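Local coordinates for glycerol uptake operon antiterminator-related protein (Thermotoga maritima, PDB 1VKF) that probably acts as a TIM-barrel regulator of transcription, related to the antiterminators of glycerol uptake operons that respond to glycerol 3-phosphate, at residues Gly56-Val61 / Gly83-Ile88; Gly156-Glu161 / Arg179-Met184; Val129-Val134 / Gly149-Ala154. One frame throughout, in Å; residues are numbered along the deposited sequence.

Contact 1 (Gly56-Val61 / Gly83-Ile88)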
ATOM      1  N   GLY A  56      -7.027 -16.007   4.223  1.00  8.58           N
ATOM      2  CA  GLY A  56      -7.880 -15.605   3.129  1.00 10.27           C
ATOM      3  C   GLY A  56      -7.696 -14.157   2.685  1.00 11.06           C
ATOM      4  O   GLY A  56      -8.546 -13.606   2.022  1.00 11.34           O
ATOM      5  N   LYS A  57      -6.589 -13.540   3.072  1.00  8.61           N
ATOM      6  CA  LYS A  57      -6.330 -12.148   2.737  1.00  8.39           C
ATOM      7  C   LYS A  57      -5.654 -11.990   1.379  1.00  9.99           C
ATOM      8  O   LYS A  57      -4.896 -12.856   0.948  1.00 11.02           O
ATOM      9  CB  LYS A  57      -5.446 -11.523   3.781  1.00  8.70           C
ATOM     10  CG  LYS A  57      -5.964 -11.633   5.223  1.00  9.96           C
ATOM     11  CD  LYS A  57      -7.414 -11.248   5.411  1.00  9.43           C
ATOM     12  CE  LYS A  57      -7.971 -11.429   6.836  1.00 10.73           C
ATOM     13  NZ  LYS A  57      -9.373 -10.980   6.923  1.00  7.42           N
ATOM     14  N   THR A  58      -5.922 -10.867   0.751  1.00  8.59           N
ATOM     15  CA  THR A  58      -5.119 -10.370  -0.353  1.00  9.11           C
ATOM     16  C   THR A  58      -4.006  -9.561   0.265  1.00  7.95           C
ATOM     17  O   THR A  58      -4.270  -8.648   1.076  1.00  6.95           O
ATOM     18  CB  THR A  58      -5.984  -9.471  -1.262  1.00 11.55           C
ATOM     19  OG1 THR A  58      -7.007 -10.261  -1.853  1.00 12.37           O
ATOM     20  CG2 THR A  58      -5.184  -8.889  -2.452  1.00 10.10           C
ATOM     21  N   VAL A  59      -2.774  -9.857  -0.124  1.00  7.28           N
ATOM     22  CA  VAL A  59      -1.611  -9.275   0.549  1.00  6.75           C
ATOM     23  C   VAL A  59      -0.695  -8.553  -0.439  1.00  9.24           C
ATOM     24  O   VAL A  59      -0.206  -9.151  -1.390  1.00  9.65           O
ATOM     25  CB  VAL A  59      -0.784 -10.322   1.354  1.00  8.32           C
ATOM     26  CG1 VAL A  59       0.339  -9.649   2.131  1.00 10.71           C
ATOM     27  CG2 VAL A  59      -1.653 -11.107   2.277  1.00 10.14           C
ATOM     28  N   PHE A  60      -0.502  -7.254  -0.202  1.00  6.68           N
ATOM     29  CA  PHE A  60       0.507  -6.462  -0.868  1.00  8.43           C
ATOM     30  C   PHE A  60       1.676  -6.266   0.103  1.00  9.99           C
ATOM     31  O   PHE A  60       1.507  -6.129   1.337  1.00 10.30           O
ATOM     32  CB  PHE A  60      -0.061  -5.099  -1.357  1.00  6.54           C
ATOM     33  CG  PHE A  60      -0.894  -5.196  -2.563  1.00  9.27           C
ATOM     34  CD1 PHE A  60      -2.105  -5.876  -2.550  1.00 12.38           C
ATOM     35  CD2 PHE A  60      -0.455  -4.601  -3.684  1.00  5.83           C
ATOM     36  CE1 PHE A  60      -2.863  -5.960  -3.706  1.00 14.37           C
ATOM     37  CE2 PHE A  60      -1.229  -4.654  -4.876  1.00  6.21           C
ATOM     38  CZ  PHE A  60      -2.400  -5.360  -4.860  1.00 10.07           C
ATOM     39  N   VAL A  61       2.887  -6.408  -0.430  1.00  8.03           N
ATOM     40  CA  VAL A  61       4.082  -6.332   0.371  1.00  5.70           C
ATOM     41  C   VAL A  61       4.830  -5.051   0.020  1.00  7.92           C
ATOM     42  O   VAL A  61       5.078  -4.786  -1.145  1.00  9.82           O
ATOM     43  CB  VAL A  61       5.034  -7.508   0.073  1.00  5.59           C
ATOM     44  CG1 VAL A  61       6.354  -7.356   0.794  1.00  8.92           C
ATOM     45  CG2 VAL A  61       4.357  -8.784   0.507  1.00 10.37           C
ATOM     46  N   GLY A  83       4.743 -15.445  -2.439  1.00 11.68           N
ATOM     47  CA  GLY A  83       3.283 -15.598  -2.395  1.00 13.27           C
ATOM     48  C   GLY A  83       2.464 -14.304  -2.322  1.00 12.12           C
ATOM     49  O   GLY A  83       1.253 -14.323  -2.059  1.00 11.56           O
ATOM     50  N   ALA A  84       3.104 -13.179  -2.598  1.00  9.08           N
ATOM     51  CA  ALA A  84       2.416 -11.872  -2.534  1.00  7.42           C
ATOM     52  C   ALA A  84       1.475 -11.720  -3.702  1.00  7.87           C
ATOM     53  O   ALA A  84       1.730 -12.191  -4.800  1.00 11.67           O
ATOM     54  CB  ALA A  84       3.439 -10.727  -2.512  1.00 10.28           C
ATOM     55  N   ASP A  85       0.373 -11.024  -3.448  1.00  6.46           N
ATOM     56  CA  ASP A  85      -0.528 -10.665  -4.498  1.00  7.99           C
ATOM     57  C   ASP A  85      -0.092  -9.451  -5.270  1.00  9.74           C
ATOM     58  O   ASP A  85      -0.506  -9.239  -6.425  1.00  9.50           O
ATOM     59  CB  ASP A  85      -1.939 -10.483  -3.956  1.00  9.32           C
ATOM     60  CG  ASP A  85      -2.481 -11.759  -3.382  1.00 16.71           C
ATOM     61  OD1 ASP A  85      -2.515 -12.797  -4.106  1.00 17.71           O
ATOM     62  OD2 ASP A  85      -2.763 -11.859  -2.174  1.00 14.70           O
ATOM     63  N   GLY A  86       0.698  -8.630  -4.635  1.00  9.97           N
ATOM     64  CA  GLY A  86       1.240  -7.436  -5.259  1.00 12.15           C
ATOM     65  C   GLY A  86       2.292  -6.757  -4.400  1.00  8.87           C
ATOM     66  O   GLY A  86       2.644  -7.197  -3.289  1.00  8.66           O
ATOM     67  N   ILE A  87       2.820  -5.654  -4.929  1.00  7.93           N
ATOM     68  CA  ILE A  87       3.821  -4.920  -4.250  1.00  6.87           C
ATOM     69  C   ILE A  87       3.412  -3.471  -4.032  1.00  6.85           C
ATOM     70  O   ILE A  87       2.638  -2.915  -4.768  1.00  6.83           O
ATOM     71  CB  ILE A  87       5.193  -4.992  -4.947  1.00  8.53           C
ATOM     72  CG1 ILE A  87       5.166  -4.350  -6.313  1.00 11.12           C
ATOM     73  CG2 ILE A  87       5.692  -6.469  -5.075  1.00 10.02           C
ATOM     74  CD1 ILE A  87       5.657  -2.978  -6.335  1.00 13.44           C
ATOM     75  N   ILE A  88       4.030  -2.869  -3.033  1.00  6.82           N
ATOM     76  CA  ILE A  88       3.982  -1.441  -2.739  1.00  8.52           C
ATOM     77  C   ILE A  88       5.421  -0.938  -2.762  1.00  9.98           C
ATOM     78  O   ILE A  88       6.329  -1.631  -2.335  1.00  7.71           O
ATOM     79  CB  ILE A  88       3.464  -1.221  -1.316  1.00 10.25           C
ATOM     80  CG1 ILE A  88       2.009  -1.686  -1.178  1.00 13.06           C
ATOM     81  CG2 ILE A  88       3.538   0.251  -0.915  1.00 15.31           C
ATOM     82  CD1 ILE A  88       1.665  -2.073   0.213  1.00 16.06           C
TER
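The ring of Phe-60 carries Gly-86 on one face, the glycine CA lying 3.6 Å above the ring plane and displaced toward the rim, while Ile-87 O lies in plane at the ring edge. The CH-pi contact of the Gly-86 CA leaves no room for a side chain there, since a CB would run into Phe-60 CE2. Two neighbouring parallel strands of a TIM barrel, 58-62 and 86-89, meet here. Phe-60 belongs to the barrel interior, where its ring packs edge-to-face with Phe-14 and its CB touches Ile-88 CD1 at 3.8 Å. Val-61 faces the outer helices, with CG2 3.7 Å from Ala-84 CB and Val-79 of helix 73-82 beside both. Parallel pairing runs from Val-61 N to Gly-86 O (3.0 Å) and from Ile-88 N to Val-61 O (2.9 Å). Just ahead of strand 86-89, Asp-85 N bonds to Val-59 O at 2.8 Å; from the first strand residue, Gly-86 N adds a weak bond to the same oxygen. Asp-85 CG lies beside its own backbone N (chi1 -63°), and OD2 reaches the other strand. This oxygen pairs with Lys-53 and also takes the Val-59 N-H through its anti lone pair, at 2.9 Å and a nearly straight 166°.

Contact 2 (Gly156-Glu161 / Arg179-Met184)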
ATOM      1  N   GLY A 156      -1.268   7.034   6.869  1.00  8.01           N
ATOM      2  CA  GLY A 156      -0.387   7.818   7.718  1.00  9.96           C
ATOM      3  C   GLY A 156      -1.060   8.835   8.594  1.00  8.91           C
ATOM      4  O   GLY A 156      -1.766   9.713   8.120  1.00  7.24           O
ATOM      5  N   LEU A 157      -0.879   8.694   9.905  1.00  6.62           N
ATOM      6  CA  LEU A 157      -1.370   9.629  10.912  1.00 10.07           C
ATOM      7  C   LEU A 157      -2.910   9.794  10.917  1.00 10.57           C
ATOM      8  O   LEU A 157      -3.418  10.840  11.291  1.00 10.62           O
ATOM      9  CB  LEU A 157      -0.677  10.985  10.804  1.00  9.24           C
ATOM     10  CG  LEU A 157       0.850  10.970  10.873  1.00 11.01           C
ATOM     11  CD1 LEU A 157       1.480  12.376  10.682  1.00 12.64           C
ATOM     12  CD2 LEU A 157       1.308  10.402  12.214  1.00 10.85           C
ATOM     13  N   VAL A 158      -3.625   8.784  10.446  1.00 10.45           N
ATOM     14  CA  VAL A 158      -5.070   8.773  10.599  1.00 11.36           C
ATOM     15  C   VAL A 158      -5.377   8.281  12.025  1.00 10.94           C
ATOM     16  O   VAL A 158      -5.287   7.092  12.307  1.00 12.87           O
ATOM     17  CB  VAL A 158      -5.738   7.923   9.531  1.00 12.64           C
ATOM     18  CG1 VAL A 158      -7.269   7.893   9.743  1.00 11.43           C
ATOM     19  CG2 VAL A 158      -5.384   8.473   8.146  1.00 10.84           C
ATOM     20  N   GLU A 159      -5.696   9.217  12.910  1.00 10.70           N
ATOM     21  CA  GLU A 159      -5.655   8.998  14.357  1.00  9.55           C
ATOM     22  C   GLU A 159      -7.008   8.870  15.073  1.00 13.61           C
ATOM     23  O   GLU A 159      -7.040   8.583  16.270  1.00 15.19           O
ATOM     24  CB  GLU A 159      -4.854  10.110  15.032  1.00 12.51           C
ATOM     25  CG  GLU A 159      -3.380  10.024  14.661  1.00 11.72           C
ATOM     26  CD  GLU A 159      -2.482  10.923  15.502  1.00 20.83           C
ATOM     27  OE1 GLU A 159      -2.971  11.923  16.066  1.00 25.18           O
ATOM     28  OE2 GLU A 159      -1.272  10.636  15.536  1.00 25.79           O
ATOM     29  N   THR A 160      -8.112   9.085  14.364  1.00 11.53           N
ATOM     30  CA  THR A 160      -9.429   8.935  14.977  1.00 11.17           C
ATOM     31  C   THR A 160     -10.400   8.376  13.964  1.00 11.99           C
ATOM     32  O   THR A 160     -10.188   8.487  12.760  1.00  8.70           O
ATOM     33  CB  THR A 160      -9.991  10.298  15.459  1.00 11.55           C
ATOM     34  OG1 THR A 160     -10.210  11.149  14.336  1.00 11.07           O
ATOM     35  CG2 THR A 160      -9.023  11.064  16.314  1.00 14.28           C
ATOM     36  N   GLU A 161     -11.514   7.862  14.459  1.00 11.56           N
ATOM     37  CA  GLU A 161     -12.589   7.439  13.588  1.00 10.20           C
ATOM     38  C   GLU A 161     -13.140   8.590  12.739  1.00  7.11           C
ATOM     39  O   GLU A 161     -13.520   8.414  11.575  1.00 10.43           O
ATOM     40  CB  GLU A 161     -13.710   6.810  14.412  1.00 13.10           C
ATOM     41  CG  GLU A 161     -14.921   6.439  13.597  1.00 24.42           C
ATOM     42  CD  GLU A 161     -15.883   5.555  14.400  1.00 37.99           C
ATOM     43  OE1 GLU A 161     -15.429   4.548  15.011  1.00 45.25           O
ATOM     44  OE2 GLU A 161     -17.076   5.882  14.409  1.00 32.05           O
ATOM     45  N   ARG A 179      -6.344  -1.404  15.172  1.00 11.95           N
ATOM     46  CA  ARG A 179      -7.331  -2.430  15.326  1.00 11.40           C
ATOM     47  C   ARG A 179      -8.709  -1.822  15.537  1.00 12.76           C
ATOM     48  O   ARG A 179      -9.703  -2.401  15.152  1.00 13.53           O
ATOM     49  CB  ARG A 179      -6.949  -3.315  16.526  1.00 11.68           C
ATOM     50  CG  ARG A 179      -6.092  -4.510  16.125  1.00 15.71           C
ATOM     51  CD  ARG A 179      -4.826  -4.189  15.397  1.00 18.05           C
ATOM     52  NE  ARG A 179      -3.992  -5.402  15.251  1.00 18.92           N
ATOM     53  CZ  ARG A 179      -2.776  -5.416  14.711  1.00 23.12           C
ATOM     54  NH1 ARG A 179      -2.224  -4.295  14.236  1.00 20.21           N
ATOM     55  NH2 ARG A 179      -2.102  -6.571  14.619  1.00 22.73           N
ATOM     56  N   ILE A 180      -8.769  -0.636  16.148  1.00 10.59           N
ATOM     57  CA  ILE A 180     -10.044   0.028  16.324  1.00 12.77           C
ATOM     58  C   ILE A 180     -10.626   0.410  14.970  1.00 10.09           C
ATOM     59  O   ILE A 180     -11.791   0.168  14.711  1.00 10.54           O
ATOM     60  CB  ILE A 180      -9.854   1.299  17.183  1.00 15.39           C
ATOM     61  CG1 ILE A 180      -9.576   0.884  18.629  1.00 23.10           C
ATOM     62  CG2 ILE A 180     -11.068   2.204  17.072  1.00 18.13           C
ATOM     63  CD1 ILE A 180      -8.820   1.960  19.452  1.00 29.21           C
ATOM     64  N   LEU A 181      -9.805   0.983  14.093  1.00 10.04           N
ATOM     65  CA  LEU A 181     -10.288   1.338  12.761  1.00 10.45           C
ATOM     66  C   LEU A 181     -10.668   0.117  11.933  1.00  9.41           C
ATOM     67  O   LEU A 181     -11.620   0.170  11.116  1.00 10.28           O
ATOM     68  CB  LEU A 181      -9.283   2.205  11.980  1.00  9.10           C
ATOM     69  CG  LEU A 181      -8.968   3.567  12.615  1.00 13.90           C
ATOM     70  CD1 LEU A 181      -7.977   4.343  11.759  1.00 12.72           C
ATOM     71  CD2 LEU A 181     -10.268   4.353  12.838  1.00 18.41           C
ATOM     72  N   TRP A 182     -10.011  -1.001  12.165  1.00  9.14           N
ATOM     73  CA  TRP A 182     -10.349  -2.251  11.442  1.00  9.01           C
ATOM     74  C   TRP A 182     -11.805  -2.671  11.674  1.00 11.69           C
ATOM     75  O   TRP A 182     -12.416  -3.320  10.820  1.00 16.93           O
ATOM     76  CB  TRP A 182      -9.446  -3.391  11.838  1.00  8.13           C
ATOM     77  CG  TRP A 182      -7.995  -3.247  11.465  1.00  9.30           C
ATOM     78  CD1 TRP A 182      -7.391  -2.209  10.817  1.00  9.17           C
ATOM     79  CD2 TRP A 182      -6.958  -4.194  11.758  1.00  6.47           C
ATOM     80  NE1 TRP A 182      -6.045  -2.449  10.691  1.00 11.85           N
ATOM     81  CE2 TRP A 182      -5.743  -3.654  11.265  1.00  8.98           C
ATOM     82  CE3 TRP A 182      -6.932  -5.449  12.392  1.00  7.76           C
ATOM     83  CZ2 TRP A 182      -4.538  -4.337  11.357  1.00 10.53           C
ATOM     84  CZ3 TRP A 182      -5.728  -6.116  12.499  1.00 13.14           C
ATOM     85  CH2 TRP A 182      -4.547  -5.556  11.994  1.00 13.58           C
ATOM     86  N   LYS A 183     -12.351  -2.264  12.814  1.00 12.62           N
ATOM     87  CA  LYS A 183     -13.686  -2.683  13.236  1.00 12.49           C
ATOM     88  C   LYS A 183     -14.766  -1.704  12.841  1.00 18.66           C
ATOM     89  O   LYS A 183     -15.931  -2.000  13.025  1.00 19.83           O
ATOM     90  CB  LYS A 183     -13.694  -2.855  14.762  1.00 13.53           C
ATOM     91  CG  LYS A 183     -12.911  -4.038  15.260  1.00 18.89           C
ATOM     92  CD  LYS A 183     -12.975  -4.124  16.779  1.00 26.68           C
ATOM     93  CE  LYS A 183     -11.823  -4.918  17.371  1.00 31.83           C
ATOM     94  NZ  LYS A 183     -11.758  -6.332  16.904  1.00 33.49           N
HETATM   95  N   MSE A 184     -14.411  -0.526  12.328  1.00 21.01           N
HETATM   96  CA  MSE A 184     -15.405   0.566  12.294  1.00 23.16           C
HETATM   97  C   MSE A 184     -16.538   0.253  11.314  1.00 23.83           C
HETATM   98  O   MSE A 184     -16.316  -0.480  10.344  1.00 21.84           O
HETATM   99  CB  MSE A 184     -14.722   1.897  11.961  1.00 25.37           C
HETATM  100  CG  MSE A 184     -14.239   1.987  10.572  1.00 22.82           C
HETATM  101 SE   MSE A 184     -13.246   3.755  10.343  1.00 34.40          SE
HETATM  102  CE  MSE A 184     -14.725   4.832  10.420  1.00 22.08           C
TER
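Leu-181 reaches from the short C-terminal helix to the loop 156-161 and touches it with both methyl branches. CD1 meets Val-158, 4.1 Å from CG1 and 3.9 Å from the carbonyl O, the two side chains crossing at a slant. CD2 lies instead against the backbone at the start of the next helix, 3.9 Å from Glu-161 CA and 4.1 Å from Thr-160 O. An alanine at Leu-181 would lack both methyl branches and would probably leave a gap between the C-terminal helix and its partners, Val-158 (CG1 and carbonyl O) and the backbone at Glu-161. In TIM-barrel terms, loop 156-161 joins strand 151-155 to helix 161-167, and segment 179-184 ends the modelled chain after strand 173-176. Thr-160 is the N-cap of helix 161-167, its OG1 bonded to Glu-163 N. Val-158 also rests on Ala-164 and Ile-167 of that helix, which places the apolar contact between two helices and a loop. At the last modelled residue, the selenomethionine Met-184 is bent at chi3 (-71°), which carries CE to within 3.6 Å of Glu-161 CG. Glu-161 is extended, with CG anti to the backbone N, and sends OE2 on to a salt bridge with Arg-165. Its other carboxylate oxygen, OE1, comes 4.1 Å from Met-184 CB.

Contact 3 (Val129-Val134 / Gly149-Ala154)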
ATOM      1  N   VAL A 129      -0.054   5.251 -13.624  1.00 18.62           N
ATOM      2  CA  VAL A 129      -0.293   4.651 -12.317  1.00 17.27           C
ATOM      3  C   VAL A 129      -1.781   4.640 -11.970  1.00 19.27           C
ATOM      4  O   VAL A 129      -2.399   5.688 -11.835  1.00 19.79           O
ATOM      5  CB  VAL A 129       0.470   5.405 -11.245  1.00 18.20           C
ATOM      6  CG1 VAL A 129       0.169   4.828  -9.887  1.00 19.66           C
ATOM      7  CG2 VAL A 129       1.962   5.417 -11.556  1.00 17.52           C
ATOM      8  N   ASP A 130      -2.348   3.454 -11.806  1.00 17.67           N
ATOM      9  CA  ASP A 130      -3.778   3.316 -11.545  1.00 21.27           C
ATOM     10  C   ASP A 130      -4.095   3.488 -10.046  1.00 18.54           C
ATOM     11  O   ASP A 130      -5.152   3.962  -9.700  1.00 17.61           O
ATOM     12  CB  ASP A 130      -4.250   1.915 -11.940  1.00 24.58           C
ATOM     13  CG  ASP A 130      -3.880   1.544 -13.369  1.00 35.70           C
ATOM     14  OD1 ASP A 130      -4.204   2.334 -14.283  1.00 42.76           O
ATOM     15  OD2 ASP A 130      -3.262   0.479 -13.654  1.00 42.41           O
ATOM     16  N   VAL A 131      -3.179   3.009  -9.211  1.00 17.85           N
ATOM     17  CA  VAL A 131      -3.365   2.915  -7.740  1.00 17.22           C
ATOM     18  C   VAL A 131      -2.204   3.569  -6.986  1.00 14.31           C
ATOM     19  O   VAL A 131      -1.030   3.199  -7.122  1.00 13.40           O
ATOM     20  CB  VAL A 131      -3.538   1.464  -7.246  1.00 19.36           C
ATOM     21  CG1 VAL A 131      -3.851   1.422  -5.733  1.00 16.19           C
ATOM     22  CG2 VAL A 131      -4.659   0.768  -8.033  1.00 18.19           C
ATOM     23  N   VAL A 132      -2.547   4.594  -6.227  1.00 12.54           N
ATOM     24  CA  VAL A 132      -1.559   5.391  -5.534  1.00 10.52           C
ATOM     25  C   VAL A 132      -1.900   5.412  -4.042  1.00 10.65           C
ATOM     26  O   VAL A 132      -3.069   5.569  -3.704  1.00 10.98           O
ATOM     27  CB  VAL A 132      -1.565   6.874  -6.043  1.00 16.13           C
ATOM     28  CG1 VAL A 132      -0.494   7.637  -5.343  1.00 20.24           C
ATOM     29  CG2 VAL A 132      -1.364   6.948  -7.529  1.00 26.32           C
ATOM     30  N   GLU A 133      -0.901   5.267  -3.186  1.00  8.21           N
ATOM     31  CA  GLU A 133      -1.027   5.470  -1.744  1.00 10.10           C
ATOM     32  C   GLU A 133      -0.443   6.815  -1.357  1.00  9.88           C
ATOM     33  O   GLU A 133       0.755   7.053  -1.502  1.00 12.08           O
ATOM     34  CB  GLU A 133      -0.376   4.347  -0.960  1.00 10.36           C
ATOM     35  CG  GLU A 133      -0.588   4.446   0.567  1.00  7.05           C
ATOM     36  CD  GLU A 133       0.091   3.318   1.307  1.00 19.36           C
ATOM     37  OE1 GLU A 133       1.323   3.270   1.261  1.00 26.07           O
ATOM     38  OE2 GLU A 133      -0.622   2.535   1.949  1.00 17.03           O
ATOM     39  N   VAL A 134      -1.304   7.673  -0.859  1.00  8.98           N
ATOM     40  CA  VAL A 134      -0.915   9.056  -0.507  1.00 10.13           C
ATOM     41  C   VAL A 134      -0.748   9.180   0.984  1.00  9.50           C
ATOM     42  O   VAL A 134      -1.649   8.855   1.758  1.00 10.50           O
ATOM     43  CB  VAL A 134      -1.933  10.063  -0.995  1.00  9.35           C
ATOM     44  CG1 VAL A 134      -1.546  11.467  -0.522  1.00 13.65           C
ATOM     45  CG2 VAL A 134      -2.081   9.991  -2.513  1.00  9.61           C
ATOM     46  N   GLY A 149     -10.459   9.496 -11.494  1.00 24.34           N
ATOM     47  CA  GLY A 149     -10.256   8.253 -12.217  1.00 24.10           C
ATOM     48  C   GLY A 149      -9.174   7.327 -11.649  1.00 24.62           C
ATOM     49  O   GLY A 149      -9.087   6.169 -12.045  1.00 26.05           O
ATOM     50  N   ARG A 150      -8.313   7.809 -10.764  1.00 21.07           N
ATOM     51  CA  ARG A 150      -7.304   6.921 -10.199  1.00 21.21           C
ATOM     52  C   ARG A 150      -7.716   6.575  -8.789  1.00 18.37           C
ATOM     53  O   ARG A 150      -8.400   7.357  -8.133  1.00 19.31           O
ATOM     54  CB  ARG A 150      -5.904   7.533 -10.277  1.00 19.97           C
ATOM     55  CG  ARG A 150      -5.527   7.828 -11.756  1.00 24.39           C
ATOM     56  CD  ARG A 150      -4.238   8.531 -11.939  1.00 21.21           C
ATOM     57  NE  ARG A 150      -4.170   9.117 -13.280  1.00 21.97           N
ATOM     58  CZ  ARG A 150      -3.554   8.576 -14.323  1.00 27.87           C
ATOM     59  NH1 ARG A 150      -2.956   7.399 -14.258  1.00 29.47           N
ATOM     60  NH2 ARG A 150      -3.578   9.225 -15.472  1.00 33.24           N
ATOM     61  N   THR A 151      -7.337   5.379  -8.353  1.00 14.99           N
ATOM     62  CA  THR A 151      -7.626   4.902  -7.004  1.00 16.27           C
ATOM     63  C   THR A 151      -6.609   5.459  -6.043  1.00 13.81           C
ATOM     64  O   THR A 151      -5.413   5.283  -6.251  1.00 14.48           O
ATOM     65  CB  THR A 151      -7.563   3.389  -6.984  1.00 17.11           C
ATOM     66  OG1 THR A 151      -8.523   2.868  -7.896  1.00 20.74           O
ATOM     67  CG2 THR A 151      -8.009   2.846  -5.644  1.00 17.88           C
ATOM     68  N   VAL A 152      -7.068   6.163  -5.012  1.00 11.63           N
ATOM     69  CA  VAL A 152      -6.195   6.646  -3.955  1.00 13.01           C
ATOM     70  C   VAL A 152      -6.467   5.888  -2.640  1.00 10.33           C
ATOM     71  O   VAL A 152      -7.608   5.747  -2.200  1.00 11.33           O
ATOM     72  CB  VAL A 152      -6.345   8.176  -3.746  1.00 10.50           C
ATOM     73  CG1 VAL A 152      -5.501   8.652  -2.545  1.00 13.26           C
ATOM     74  CG2 VAL A 152      -5.962   8.918  -5.021  1.00 15.08           C
ATOM     75  N   ILE A 153      -5.397   5.381  -2.042  1.00 10.12           N
ATOM     76  CA  ILE A 153      -5.416   4.849  -0.703  1.00  7.94           C
ATOM     77  C   ILE A 153      -4.702   5.847   0.173  1.00 10.63           C
ATOM     78  O   ILE A 153      -3.562   6.243  -0.104  1.00 10.66           O
ATOM     79  CB  ILE A 153      -4.681   3.513  -0.667  1.00  7.19           C
ATOM     80  CG1 ILE A 153      -5.340   2.504  -1.579  1.00 12.87           C
ATOM     81  CG2 ILE A 153      -4.588   2.991   0.797  1.00  8.12           C
ATOM     82  CD1 ILE A 153      -4.437   1.375  -1.975  1.00 15.79           C
ATOM     83  N   ALA A 154      -5.367   6.270   1.229  1.00  8.22           N
ATOM     84  CA  ALA A 154      -4.774   7.165   2.184  1.00  7.28           C
ATOM     85  C   ALA A 154      -4.021   6.386   3.221  1.00 11.00           C
ATOM     86  O   ALA A 154      -4.459   5.343   3.643  1.00 10.54           O
ATOM     87  CB  ALA A 154      -5.835   7.984   2.844  1.00  9.19           C
TER
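Ile-153 CD1 touches Val-131 CG1 at 3.8 Å, while the CG2 branch of the isoleucine, anti to the backbone N, faces the carboxylate of Glu-133. Ile-153 and Arg-150 bury the largest areas in this contact, one in the barrel interior and the other at the N-terminal end of the strand pair. The Glu-133 carboxylate is held through OE1 by a salt bridge to Arg-108, and the Glu-133 side chain comes about 4 Å (nearest atoms) from a bound citrate, probably from the crystallisation liquor. The backbone of Ile-153 grips the other strand twice: its N donates to Val-132 O (2.9 Å, 169°), and its O accepts Val-134 N at 2.8 Å. Strands 131-135 and 151-155 are the parallel pair of a beta-alpha-beta crossover, with helix 140-144 between them in the TIM barrel. On the face toward that helix, Val-134 CG2 meets Val-152 CG1 at 3.7 Å, with Ala-140 and Val-143 against Val-134 and Ala-144 against Val-152. Just before the two strands begin, Arg-150 runs extended from CG to NE, and its guanidinium meets Val-129 edge-on. Its NH1 bonds to Val-129 O at 3.0 Å; the oxygen lies almost in the guanidinium plane, yet the donor stands 55° above the plane of the carbonyl. The aliphatic part of the same arginine passes close by, with CD 3.4 Å from Val-129 O. One residue on, Thr-151 N donates to Asp-130 O at 2.9 Å, and Thr-151 CB lies beside Val-131 CG2.

How the contacts relate
Contacts 1 and 3 are two seams of one curled parallel sheet, the barrel of the TIM fold, and strand 105-110 lies between them, pairing with 86-89 on one side and 131-135 on the other. Their centres are 16 Å apart and their nearest atoms about 4 Å. Along the chain contact 1 closes first, then contact 3, then contact 2, so the three follow one another without interleaving. Contact 2 takes up the chain directly after strand 151-155 of contact 3, with centres 19 Å apart, and lies outside the sheet near the surface, packing the C-terminal helix against the loop that leads into helix 161-167.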